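Side-chain contacts in phosphatidylinositol phosphate phosphatase (Schizosaccharomyces pombe, PDB 1I9Z), which removes the 5-phosphate from soluble and lipid inositol phosphates, including phosphatidylinositol 4,5-bisphosphate, through the catalytic domain that this chain represents: residues 52-57 with 94-99; 101-106 with 122-127; 172-177 with 237-242; 186-189 with 195-198; 201-206 with 311-316. One frame throughout, in Å; residues are numbered along the deposited sequence.

Contact 1 of 5, residues 52-57 with 94-99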
# COMPACT_ATOMS: atom_id res chain seq x y z
N THR A 52 16.62 10.74 4.83
CA THR A 52 15.63 11.10 5.85
C THR A 52 15.55 10.03 6.95
O THR A 52 16.18 8.97 6.84
CB THR A 52 14.22 11.33 5.25
OG1 THR A 52 13.56 10.06 5.07
CG2 THR A 52 14.32 12.05 3.90
N PRO A 53 14.79 10.29 8.03
CA PRO A 53 14.78 9.24 9.05
C PRO A 53 14.14 7.93 8.60
O PRO A 53 13.32 7.91 7.68
CB PRO A 53 14.04 9.91 10.22
CG PRO A 53 14.21 11.43 9.95
CD PRO A 53 14.00 11.46 8.46
N LEU A 54 14.56 6.84 9.22
CA LEU A 54 13.98 5.54 8.90
C LEU A 54 12.51 5.61 9.29
O LEU A 54 12.13 6.30 10.27
CB LEU A 54 14.66 4.45 9.72
CG LEU A 54 16.18 4.36 9.55
CD1 LEU A 54 16.72 3.51 10.69
CD2 LEU A 54 16.54 3.75 8.19
N ALA A 55 11.66 4.88 8.56
CA ALA A 55 10.24 4.90 8.85
C ALA A 55 9.89 4.09 10.09
O ALA A 55 10.68 3.25 10.52
CB ALA A 55 9.44 4.32 7.64
N ASP A 56 8.68 4.28 10.59
CA ASP A 56 8.20 3.48 11.72
C ASP A 56 7.74 2.10 11.22
O ASP A 56 7.90 1.08 11.89
CB ASP A 56 7.04 4.20 12.37
CG ASP A 56 7.51 5.53 12.99
OD1 ASP A 56 8.49 5.47 13.75
OD2 ASP A 56 6.94 6.59 12.72
N ILE A 57 7.17 2.09 10.01
CA ILE A 57 6.62 0.87 9.45
C ILE A 57 7.10 0.76 8.02
O ILE A 57 6.99 1.73 7.29
CB ILE A 57 5.06 0.92 9.47
CG1 ILE A 57 4.59 1.17 10.90
CG2 ILE A 57 4.45 -0.39 8.94
CD1 ILE A 57 3.07 1.32 11.05
N GLY A 94 20.49 -3.43 10.33
CA GLY A 94 21.84 -2.97 10.06
C GLY A 94 21.94 -1.46 10.20
O GLY A 94 23.03 -0.90 10.43
N LYS A 95 20.82 -0.78 10.04
CA LYS A 95 20.80 0.65 10.19
C LYS A 95 20.53 0.99 11.66
O LYS A 95 20.58 2.15 12.04
CB LYS A 95 19.73 1.22 9.26
CG LYS A 95 20.02 0.85 7.81
CD LYS A 95 21.03 1.79 7.15
CE LYS A 95 20.33 3.00 6.53
NZ LYS A 95 21.26 3.91 5.73
N CYS A 96 20.23 -0.02 12.48
CA CYS A 96 19.97 0.20 13.91
C CYS A 96 21.17 -0.15 14.76
O CYS A 96 21.23 -1.20 15.46
CB CYS A 96 18.76 -0.61 14.35
SG CYS A 96 17.26 0.03 13.47
N THR A 97 22.13 0.77 14.73
CA THR A 97 23.38 0.56 15.43
C THR A 97 23.31 0.62 16.93
O THR A 97 24.14 0.01 17.62
CB THR A 97 24.40 1.52 14.93
OG1 THR A 97 23.88 2.84 15.03
CG2 THR A 97 24.71 1.21 13.49
N SER A 98 22.32 1.33 17.45
CA SER A 98 22.15 1.40 18.90
C SER A 98 20.75 0.95 19.25
O SER A 98 19.76 1.41 18.66
CB SER A 98 22.39 2.82 19.43
OG SER A 98 21.21 3.62 19.33
N GLY A 99 20.69 0.03 20.20
CA GLY A 99 19.43 -0.50 20.68
C GLY A 99 18.56 -1.27 19.70
O GLY A 99 19.06 -1.79 18.69
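Leu54 and Lys95, whose CA atoms lie 8.5 Å apart, mark the nearest backbone approach of two irregular loops that run past each other without backbone pairing. Both belong to the rim of the DNase I-like sandwich: residues 52-57 lead into strand 57-63 of the six-stranded sheet, and residues 94-99 connect helix 78-94 to strand 102-110 at the edge of the same sheet. The meeting is small, apolar and near the surface, with Leu54 contributing the most. Its CG stands anti to the carbonyl carbon (chi1 -57°), and this sends branch CD1 across the gap, where it comes slantwise onto the lysine's first methylene, Lys95 CB, at 4.0 Å. Lysine suits the outer position because its aliphatic base can lie against leucine while its charged end is carried elsewhere. Here the chain bends at chi2 and chi3, and the contact is made at CB rather than at the ammonium. Phe48 touches both side chains, while Tyr102 of strand 102-110 packs on both Leu54 and Cys96. Tyr102 also gives its hydroxyl to Ala55 O, tying the first loop to the edge strand. Cys96 is compact and only weakly polar, a fitting neighbour for a leucine methyl, and its SG approaches Leu54 CD1 loosely, at 4.5 Å.

Contact 2 of 5, residues 101-106 with 122-127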
# COMPACT_ATOMS: atom_id res chain seq x y z
N GLY A 101 15.79 -2.72 17.04
CA GLY A 101 15.66 -2.61 15.62
C GLY A 101 14.20 -2.76 15.23
O GLY A 101 13.26 -2.21 15.84
N TYR A 102 14.05 -3.53 14.17
CA TYR A 102 12.79 -3.78 13.56
C TYR A 102 12.45 -5.24 13.71
O TYR A 102 13.35 -6.08 13.75
CB TYR A 102 12.91 -3.47 12.07
CG TYR A 102 12.94 -1.99 11.77
CD1 TYR A 102 14.12 -1.27 11.90
CD2 TYR A 102 11.76 -1.29 11.44
CE1 TYR A 102 14.13 0.14 11.73
CE2 TYR A 102 11.76 0.09 11.30
CZ TYR A 102 12.94 0.80 11.44
OH TYR A 102 12.93 2.19 11.39
N VAL A 103 11.15 -5.53 13.76
CA VAL A 103 10.69 -6.89 13.83
C VAL A 103 9.67 -7.07 12.69
O VAL A 103 9.02 -6.09 12.26
CB VAL A 103 9.96 -7.20 15.14
CG1 VAL A 103 10.97 -7.13 16.32
CG2 VAL A 103 8.82 -6.25 15.34
N GLN A 104 9.55 -8.31 12.22
CA GLN A 104 8.55 -8.61 11.19
C GLN A 104 7.25 -8.90 11.93
O GLN A 104 7.14 -9.82 12.76
CB GLN A 104 8.96 -9.83 10.36
CG GLN A 104 7.84 -10.41 9.45
CD GLN A 104 8.38 -11.56 8.65
OE1 GLN A 104 9.51 -11.48 8.15
NE2 GLN A 104 7.60 -12.66 8.53
N LEU A 105 6.26 -8.10 11.63
CA LEU A 105 4.96 -8.28 12.23
C LEU A 105 4.30 -9.51 11.64
O LEU A 105 3.77 -10.42 12.37
CB LEU A 105 4.11 -7.04 11.93
CG LEU A 105 2.79 -6.86 12.60
CD1 LEU A 105 3.05 -6.64 14.12
CD2 LEU A 105 2.04 -5.63 11.97
N ARG A 106 4.28 -9.57 10.31
CA ARG A 106 3.61 -10.67 9.62
C ARG A 106 3.93 -10.64 8.12
O ARG A 106 4.30 -9.57 7.60
CB ARG A 106 2.06 -10.55 9.74
CG ARG A 106 1.47 -11.95 9.29
CD ARG A 106 0.08 -12.32 8.60
NE ARG A 106 -0.91 -12.30 9.61
CZ ARG A 106 -2.11 -12.89 9.79
NH1 ARG A 106 -2.84 -13.78 9.06
NH2 ARG A 106 -2.62 -12.47 10.93
N SER A 122 9.55 -0.44 19.10
CA SER A 122 8.82 0.52 19.91
C SER A 122 7.38 0.73 19.46
O SER A 122 6.56 1.23 20.22
CB SER A 122 9.56 1.86 19.92
OG SER A 122 9.74 2.36 18.60
N CYS A 123 7.04 0.36 18.23
CA CYS A 123 5.67 0.53 17.76
C CYS A 123 4.80 -0.64 18.19
O CYS A 123 3.58 -0.56 18.22
CB CYS A 123 5.60 0.58 16.20
SG CYS A 123 6.32 2.04 15.52
N LEU A 124 5.43 -1.77 18.48
CA LEU A 124 4.64 -2.96 18.79
C LEU A 124 3.50 -2.86 19.80
O LEU A 124 2.41 -3.39 19.56
CB LEU A 124 5.55 -4.11 19.18
CG LEU A 124 6.04 -5.02 18.09
CD1 LEU A 124 6.78 -6.19 18.79
CD2 LEU A 124 4.85 -5.54 17.25
N PRO A 125 3.70 -2.18 20.94
CA PRO A 125 2.61 -2.09 21.91
C PRO A 125 1.36 -1.43 21.37
O PRO A 125 0.27 -1.68 21.87
CB PRO A 125 3.22 -1.28 23.06
CG PRO A 125 4.67 -1.62 23.00
CD PRO A 125 4.96 -1.62 21.50
N SER A 126 1.51 -0.63 20.31
CA SER A 126 0.40 0.11 19.72
C SER A 126 -0.33 -0.70 18.67
O SER A 126 -1.45 -0.37 18.34
CB SER A 126 0.89 1.39 19.01
OG SER A 126 1.42 2.36 19.90
N ILE A 127 0.27 -1.78 18.21
CA ILE A 127 -0.31 -2.55 17.08
C ILE A 127 -1.14 -3.72 17.52
O ILE A 127 -0.64 -4.57 18.27
CB ILE A 127 0.83 -2.97 16.12
CG1 ILE A 127 1.36 -1.68 15.44
CG2 ILE A 127 0.28 -3.97 15.05
CD1 ILE A 127 2.66 -1.85 14.60
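Leu105 and Leu124 lie alongside each other, pointing opposite ways, and their methyls meet where CD1 of Leu105 comes within 3.8 Å of CD2 of Leu124. This apolar patch also includes Val103 and Ile127. Leu105 CD1 lies between Leu124 and Ile127, 4.0 Å from Ile127 CG2, and Leu105 CD2 reaches Ile127 CG2 at 3.9 Å. Its chi1 of -171° swings CG beside the carbonyl carbon, which brings both methyls over the other segment. Val103 meets the second branch of Leu124, with its CG2 4.0 Å from Leu124 CD1. Leu124 is therefore gripped through both methyls, one by each of two strand residues, as its forked end suits it to be. Val103 and Leu105 can act together because alternate residues of a strand present their side chains on one face, and branched aliphatic groups fill that face without bringing in polar atoms that would need partners.

The opposing surface is set by a short 3-10 segment, 122-126. Its tight turns are closed by Ser126 N to Cys123 O (2.9 Å) and by Ile127 N to Leu124 O (3.0 Å). The second helps to hold Leu124 and Ile127 at the spacing with which they meet Leu105. Farther out, Cys119 lies against both Leu124 and Ile127, and Ser126 OG is bonded to Glu156. The 3-10 turn carries the chain from strand 113-120 of the six-stranded sheet to strand 127-136 of the five-stranded sheet. Strands 102-110 and 127-136 are each outermost in their sheets, and the patch thus bridges the margins of the two layers of the sandwich.

Contact 3 of 5, residues 172-177 with 237-242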
# COMPACT_ATOMS: atom_id res chain seq x y z
N THR A 172 -3.21 -5.24 -24.35
CA THR A 172 -4.53 -4.60 -24.49
C THR A 172 -5.61 -5.00 -23.48
O THR A 172 -6.66 -4.37 -23.43
CB THR A 172 -5.14 -4.91 -25.87
OG1 THR A 172 -5.47 -6.30 -25.89
CG2 THR A 172 -4.15 -4.62 -27.01
N ASN A 173 -5.37 -6.02 -22.67
CA ASN A 173 -6.45 -6.50 -21.80
C ASN A 173 -6.67 -5.80 -20.50
O ASN A 173 -6.64 -6.43 -19.41
CB ASN A 173 -6.29 -7.99 -21.56
CG ASN A 173 -5.05 -8.29 -20.91
OD1 ASN A 173 -4.00 -7.73 -21.29
ND2 ASN A 173 -5.10 -9.20 -19.92
N TYR A 174 -6.89 -4.49 -20.59
CA TYR A 174 -7.15 -3.75 -19.39
C TYR A 174 -8.54 -4.10 -18.87
O TYR A 174 -8.78 -3.96 -17.66
CB TYR A 174 -6.95 -2.22 -19.58
CG TYR A 174 -7.91 -1.58 -20.56
CD1 TYR A 174 -9.23 -1.33 -20.20
CD2 TYR A 174 -7.51 -1.27 -21.87
CE1 TYR A 174 -10.16 -0.78 -21.13
CE2 TYR A 174 -8.43 -0.73 -22.81
CZ TYR A 174 -9.74 -0.50 -22.43
OH TYR A 174 -10.70 -0.07 -23.36
N ASP A 175 -9.44 -4.62 -19.71
CA ASP A 175 -10.76 -5.01 -19.12
C ASP A 175 -10.52 -6.17 -18.11
O ASP A 175 -11.19 -6.27 -17.07
CB ASP A 175 -11.74 -5.53 -20.16
CG ASP A 175 -12.25 -4.44 -21.08
OD1 ASP A 175 -12.28 -3.26 -20.68
OD2 ASP A 175 -12.65 -4.78 -22.21
N GLU A 176 -9.58 -7.04 -18.42
CA GLU A 176 -9.33 -8.15 -17.49
C GLU A 176 -8.67 -7.60 -16.19
O GLU A 176 -8.98 -8.08 -15.10
CB GLU A 176 -8.44 -9.20 -18.14
CG GLU A 176 -8.29 -10.44 -17.21
CD GLU A 176 -7.41 -11.55 -17.80
OE1 GLU A 176 -6.96 -11.43 -18.98
OE2 GLU A 176 -7.17 -12.53 -17.04
N ARG A 177 -7.75 -6.63 -16.29
CA ARG A 177 -7.21 -6.05 -15.06
C ARG A 177 -8.34 -5.38 -14.27
O ARG A 177 -8.38 -5.40 -13.03
CB ARG A 177 -6.11 -5.00 -15.41
CG ARG A 177 -4.87 -5.67 -16.00
CD ARG A 177 -3.77 -4.67 -16.27
NE ARG A 177 -3.80 -4.13 -17.66
CZ ARG A 177 -3.31 -4.79 -18.73
NH1 ARG A 177 -3.29 -4.24 -19.95
NH2 ARG A 177 -2.89 -6.05 -18.61
N LEU A 237 -4.09 2.74 -16.61
CA LEU A 237 -4.62 2.85 -15.26
C LEU A 237 -5.28 4.24 -14.99
O LEU A 237 -6.39 4.31 -14.41
CB LEU A 237 -3.52 2.60 -14.22
CG LEU A 237 -4.05 2.74 -12.75
CD1 LEU A 237 -5.17 1.70 -12.50
CD2 LEU A 237 -2.96 2.48 -11.72
N ASN A 238 -4.58 5.32 -15.39
CA ASN A 238 -5.12 6.67 -15.23
C ASN A 238 -6.48 6.77 -15.91
O ASN A 238 -7.45 7.36 -15.34
CB ASN A 238 -4.15 7.68 -15.87
CG ASN A 238 -4.73 9.12 -15.89
OD1 ASN A 238 -4.95 9.73 -14.86
ND2 ASN A 238 -4.94 9.64 -17.07
N LYS A 239 -6.56 6.19 -17.10
CA LYS A 239 -7.79 6.26 -17.91
C LYS A 239 -8.92 5.57 -17.18
O LYS A 239 -10.00 6.17 -17.07
CB LYS A 239 -7.60 5.65 -19.31
CG LYS A 239 -8.82 5.76 -20.29
CD LYS A 239 -8.45 5.02 -21.63
CE LYS A 239 -9.54 4.93 -22.71
NZ LYS A 239 -9.33 3.69 -23.62
N GLN A 240 -8.69 4.36 -16.64
CA GLN A 240 -9.75 3.62 -15.90
C GLN A 240 -10.05 4.19 -14.53
O GLN A 240 -11.20 4.07 -14.07
CB GLN A 240 -9.43 2.15 -15.75
CG GLN A 240 -9.11 1.49 -17.08
CD GLN A 240 -10.24 1.63 -18.07
OE1 GLN A 240 -11.28 0.95 -17.96
NE2 GLN A 240 -10.06 2.51 -19.02
N MET A 241 -9.09 4.80 -13.87
CA MET A 241 -9.40 5.40 -12.59
C MET A 241 -10.25 6.67 -12.80
O MET A 241 -11.12 6.99 -11.98
CB MET A 241 -8.12 5.77 -11.80
CG MET A 241 -7.43 4.45 -11.25
SD MET A 241 -5.96 4.85 -10.36
CE MET A 241 -6.61 5.84 -8.99
N LEU A 242 -9.98 7.40 -13.88
CA LEU A 242 -10.73 8.64 -14.13
C LEU A 242 -12.23 8.42 -14.26
O LEU A 242 -13.05 9.30 -13.88
CB LEU A 242 -10.19 9.35 -15.38
CG LEU A 242 -8.87 10.06 -14.98
CD1 LEU A 242 -8.35 10.86 -16.17
CD2 LEU A 242 -9.08 11.02 -13.74
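Van der Waals contact carries this meeting, between the Tyr174 ring and the amide of Gln240. The side chains cross at about a right angle, with ring and amide planes 44° apart. Gln240 CD lies 3.8 Å from Tyr174 CD1, and Gln240 OE1 is as far from Tyr174 CE1, an oblique approach. Tyrosine offers a broad flat surface to the amide, and its chi1 of 63° turns the ring toward helix 236-242.

Two helices of the DNase I-like phosphatase domain meet here. Tyr174 opens helix 174-187, which only Thr172 and Asn173 separate from Ala169, Gly170 and Tyr171 of the inositol 1,4-bisphosphate pocket.

Among polar groups, Lys239 NZ approaches Tyr174 OH only to 4.0 Å, too long for a hydrogen bond. Glutamine combines its flat contact with a carbonyl, OE1, that accepts from Lys245; an alanine at Gln240 would probably leave that ammonium without this acceptor and open a gap beside the CD1-CE1 side of the tyrosine ring. Local hydrogen bonds shape the helix start. Asn173, centre of an inverse gamma turn, offers ND2 to Glu176 OE1 at 3.1 Å, arriving from above the carboxylate plane, and also to Ala169 O. Arg177, one guanidinium face covered by Asn173 O, donates to the carbonyls of Ala168 and Gly170.

Contact 4 of 5, residues 186-189 with 195-198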
# COMPACT_ATOMS: atom_id res chain seq x y z
N SER A 186 -13.91 -7.23 -3.90
CA SER A 186 -15.06 -7.95 -3.32
C SER A 186 -14.62 -9.23 -2.60
O SER A 186 -15.24 -9.67 -1.63
CB SER A 186 -16.05 -8.39 -4.40
OG SER A 186 -16.41 -7.30 -5.24
N GLY A 187 -13.54 -9.84 -3.07
CA GLY A 187 -13.15 -11.12 -2.49
C GLY A 187 -12.25 -11.18 -1.28
O GLY A 187 -12.24 -12.20 -0.57
N LEU A 188 -11.47 -10.15 -1.06
CA LEU A 188 -10.55 -10.16 0.08
C LEU A 188 -11.37 -9.97 1.36
O LEU A 188 -12.12 -8.98 1.50
CB LEU A 188 -9.56 -9.03 -0.10
CG LEU A 188 -8.03 -8.99 -0.13
CD1 LEU A 188 -7.33 -10.33 -0.52
CD2 LEU A 188 -7.66 -7.81 -1.03
N ARG A 189 -11.27 -10.91 2.28
CA ARG A 189 -12.02 -10.78 3.53
C ARG A 189 -11.14 -11.26 4.64
O ARG A 189 -10.54 -12.31 4.51
CB ARG A 189 -13.24 -11.68 3.48
CG ARG A 189 -14.31 -11.10 2.59
CD ARG A 189 -15.12 -10.11 3.41
NE ARG A 189 -16.28 -9.66 2.64
CZ ARG A 189 -16.18 -8.83 1.61
NH1 ARG A 189 -15.00 -8.36 1.25
NH2 ARG A 189 -17.26 -8.51 0.92
N SER A 195 -13.86 -6.29 5.45
CA SER A 195 -13.39 -5.99 4.10
C SER A 195 -12.21 -5.05 4.11
O SER A 195 -11.83 -4.51 5.13
CB SER A 195 -14.49 -5.35 3.25
OG SER A 195 -14.57 -3.95 3.56
N ILE A 196 -11.63 -4.81 2.94
CA ILE A 196 -10.49 -3.90 2.92
C ILE A 196 -10.90 -2.43 3.13
O ILE A 196 -10.10 -1.58 3.60
CB ILE A 196 -9.70 -3.99 1.55
CG1 ILE A 196 -10.60 -3.64 0.36
CG2 ILE A 196 -9.08 -5.37 1.37
CD1 ILE A 196 -9.81 -3.28 -0.87
N PHE A 197 -12.17 -2.12 2.86
CA PHE A 197 -12.59 -0.73 2.92
C PHE A 197 -12.89 -0.20 4.29
O PHE A 197 -12.89 1.03 4.50
CB PHE A 197 -13.79 -0.52 1.98
CG PHE A 197 -13.48 -0.87 0.54
CD1 PHE A 197 -13.91 -2.08 -0.00
CD2 PHE A 197 -12.69 -0.01 -0.23
CE1 PHE A 197 -13.57 -2.45 -1.30
CE2 PHE A 197 -12.33 -0.36 -1.54
CZ PHE A 197 -12.77 -1.58 -2.08
N ASN A 198 -13.10 -1.12 5.23
CA ASN A 198 -13.42 -0.79 6.60
C ASN A 198 -12.17 -0.35 7.38
O ASN A 198 -11.94 -0.92 8.44
CB ASN A 198 -14.00 -2.06 7.30
CG ASN A 198 -15.29 -2.62 6.62
OD1 ASN A 198 -15.54 -3.88 6.62
ND2 ASN A 198 -16.13 -1.71 6.09
O HOH W 1 -12.56 -6.47 0.71
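Ser195 and Arg189 bring the two segments closest, their CA atoms 5.0 Å apart, in the connection that follows helix 174-187. That helix links the parallel neighbours 158-166 and 201-205 in a beta-alpha-beta crossover, and the ST turn begun by Ser195 lies on its return path. Serine suits the place because its OG, set between the backbone N and the carbonyl carbon at chi1 80°, accepts from Phe197 N at 3.1 Å. Asn198 OD1 in turn accepts from Ser195 N, at 3.2 Å, so backbone and side chains together hold the turn closed. Ser195 also presents CB to the guanidinium of Arg189, 3.6 Å from NH1.

Leu188 and Ile196 form the apolar half. Ile196 CG2 sits against Leu188 CD2 at 3.7 Å and also touches the leucine's CB, the beta-branch methyl of isoleucine lying along the leucine side chain. Leu188 has chi1 of -125°, well off a staggered value, which may mean strain or an uncertain placement. Both residues also pack on Ile163 of strand 158-166, where aliphatic chains fit the buried layer above the sheet.

Between these halves Leu188 O has two donors. Arg189 bends at chi2 and returns NH1 to it at 3.0 Å, from above the carbonyl plane. A water donates to Leu188 O at 2.7 Å and accepts from Ile196 N at 2.9 Å.

Contact 5 of 5, residues 201-206 with 311-316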
# COMPACT_ATOMS: atom_id res chain seq x y z
N TYR A 201 -7.08 4.10 6.65
CA TYR A 201 -6.10 4.20 5.57
C TYR A 201 -5.94 2.87 4.84
O TYR A 201 -5.82 1.81 5.49
CB TYR A 201 -4.73 4.61 6.14
CG TYR A 201 -4.76 5.84 7.03
CD1 TYR A 201 -4.19 5.81 8.29
CD2 TYR A 201 -5.32 7.05 6.56
CE1 TYR A 201 -4.13 6.93 9.10
CE2 TYR A 201 -5.29 8.18 7.34
CZ TYR A 201 -4.70 8.13 8.61
OH TYR A 201 -4.67 9.24 9.42
N VAL A 202 -5.93 2.89 3.50
CA VAL A 202 -5.72 1.67 2.73
C VAL A 202 -4.64 1.99 1.68
O VAL A 202 -4.75 3.03 0.99
CB VAL A 202 -7.00 1.25 1.95
CG1 VAL A 202 -6.69 -0.03 1.14
CG2 VAL A 202 -8.20 1.04 2.89
N VAL A 203 -3.63 1.13 1.50
CA VAL A 203 -2.61 1.39 0.46
C VAL A 203 -2.64 0.11 -0.33
O VAL A 203 -2.52 -0.99 0.25
CB VAL A 203 -1.17 1.63 1.00
CG1 VAL A 203 -0.19 1.77 -0.18
CG2 VAL A 203 -1.15 2.92 1.83
N TRP A 204 -2.91 0.24 -1.64
CA TRP A 204 -3.02 -0.96 -2.50
C TRP A 204 -1.99 -0.73 -3.60
O TRP A 204 -2.03 0.31 -4.28
CB TRP A 204 -4.41 -1.06 -3.07
CG TRP A 204 -4.76 -2.29 -3.82
CD1 TRP A 204 -3.91 -3.17 -4.45
CD2 TRP A 204 -6.09 -2.76 -4.06
NE1 TRP A 204 -4.64 -4.15 -5.04
CE2 TRP A 204 -5.98 -3.91 -4.83
CE3 TRP A 204 -7.36 -2.29 -3.71
CZ2 TRP A 204 -7.11 -4.65 -5.27
CZ3 TRP A 204 -8.49 -3.04 -4.15
CH2 TRP A 204 -8.35 -4.18 -4.91
N PHE A 205 -1.11 -1.69 -3.83
CA PHE A 205 -0.03 -1.46 -4.74
C PHE A 205 0.54 -2.74 -5.34
O PHE A 205 0.18 -3.83 -4.91
CB PHE A 205 1.13 -0.74 -3.96
CG PHE A 205 1.82 -1.65 -2.88
CD1 PHE A 205 2.99 -2.35 -3.19
CD2 PHE A 205 1.28 -1.79 -1.60
CE1 PHE A 205 3.61 -3.17 -2.24
CE2 PHE A 205 1.88 -2.60 -0.62
CZ PHE A 205 3.08 -3.30 -0.94
N GLY A 206 1.44 -2.57 -6.30
CA GLY A 206 2.11 -3.73 -6.90
C GLY A 206 2.21 -3.63 -8.40
O GLY A 206 2.23 -2.54 -8.94
N ALA A 311 6.92 4.51 -2.04
CA ALA A 311 6.16 5.72 -1.75
C ALA A 311 6.30 5.90 -0.25
O ALA A 311 6.46 4.90 0.50
CB ALA A 311 4.65 5.53 -2.14
N THR A 312 6.27 7.17 0.22
CA THR A 312 6.32 7.42 1.65
C THR A 312 5.06 8.20 2.09
O THR A 312 4.47 8.98 1.31
CB THR A 312 7.57 8.22 2.04
OG1 THR A 312 7.64 9.41 1.25
CG2 THR A 312 8.80 7.40 1.82
N TYR A 313 4.66 7.97 3.33
CA TYR A 313 3.48 8.63 3.90
C TYR A 313 3.65 8.97 5.37
O TYR A 313 4.51 8.39 6.07
CB TYR A 313 2.26 7.71 3.87
CG TYR A 313 1.90 7.18 2.51
CD1 TYR A 313 2.39 5.95 2.05
CD2 TYR A 313 1.11 7.93 1.66
CE1 TYR A 313 2.10 5.47 0.74
CE2 TYR A 313 0.79 7.49 0.34
CZ TYR A 313 1.30 6.25 -0.10
OH TYR A 313 1.01 5.80 -1.34
N GLU A 314 2.85 9.93 5.81
CA GLU A 314 2.76 10.24 7.23
C GLU A 314 1.34 9.85 7.50
O GLU A 314 0.46 10.20 6.72
CB GLU A 314 2.94 11.72 7.53
CG GLU A 314 4.38 12.11 7.63
CD GLU A 314 4.53 13.54 8.11
OE1 GLU A 314 4.09 14.48 7.40
OE2 GLU A 314 5.09 13.72 9.20
N ALA A 315 1.09 9.14 8.60
CA ALA A 315 -0.25 8.69 8.90
C ALA A 315 -0.58 9.16 10.31
O ALA A 315 0.14 8.83 11.26
CB ALA A 315 -0.33 7.15 8.84
N ASN A 316 -1.62 9.99 10.41
CA ASN A 316 -2.05 10.50 11.68
C ASN A 316 -2.82 9.41 12.38
O ASN A 316 -3.79 8.87 11.83
CB ASN A 316 -2.94 11.74 11.51
CG ASN A 316 -3.29 12.36 12.86
OD1 ASN A 316 -4.38 12.17 13.40
ND2 ASN A 316 -2.32 13.06 13.45
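Tyr201 CA lies 8.1 Å from Ala315 CA, the nearest such pair of two strands that pass at 156°. Their axes are 10.2 Å apart, too far for backbone pairing. Tyr201 spans the interval: its CG stands anti to the carbonyl carbon (chi1 -52°), carrying the ring across toward strand 309-320, where CE1 rests on the small Ala315 CB at 3.8 Å. Beyond it, Tyr201 OH donates to Asn316 O at 2.6 Å, in the carbonyl plane and on a lone pair, the oxygen lying at the ring's edge. Tyrosine suits the site by pairing a ring for the core with a hydroxyl for a main-chain acceptor; a phenylalanine in place of Tyr201 would probably leave the Asn316 carbonyl without this donor.

Val202 faces the other way, toward Ile163. Val203 again points across, its CG2 lying 4.3 Å from Tyr313 CE1. Trp204 points with Val202 to the sheet's other face, where it meets Tyr181 of helix 174-187, whereas Phe205 packs on Val29 and Ile285, between the sheets.

Strand 201-205 belongs to the five-stranded sheet and 309-320 to the six-stranded one: face-to-face packing of two mixed sheets, the core of the DNase I-like sandwich shared by inositol polyphosphate 5-phosphatases.

In the fold
Contact 5 lies nearest the centre of the chain, about 5 Å from it, between the two sheets, and the other four are arranged toward the outside. Contacts 1 and 2 adjoin through Tyr102, whose CE1 is 3.6 Å from Cys96 SG. Contact 4 meets contact 5 where Ile196 CD1 packs 3.5 Å from Trp204 CZ3, on the outer face of the five-stranded sheet. Contacts 3 and 4 use the start and the end of helix 174-187, with centres about 21 Å apart. Contact 3 lies near the ligand pocket: the Tyr174 side chain is about 11 Å from the bound inositol 1,4-bisphosphate. Contact 1 lies across the chain's centre from it, about 38 Å between centres.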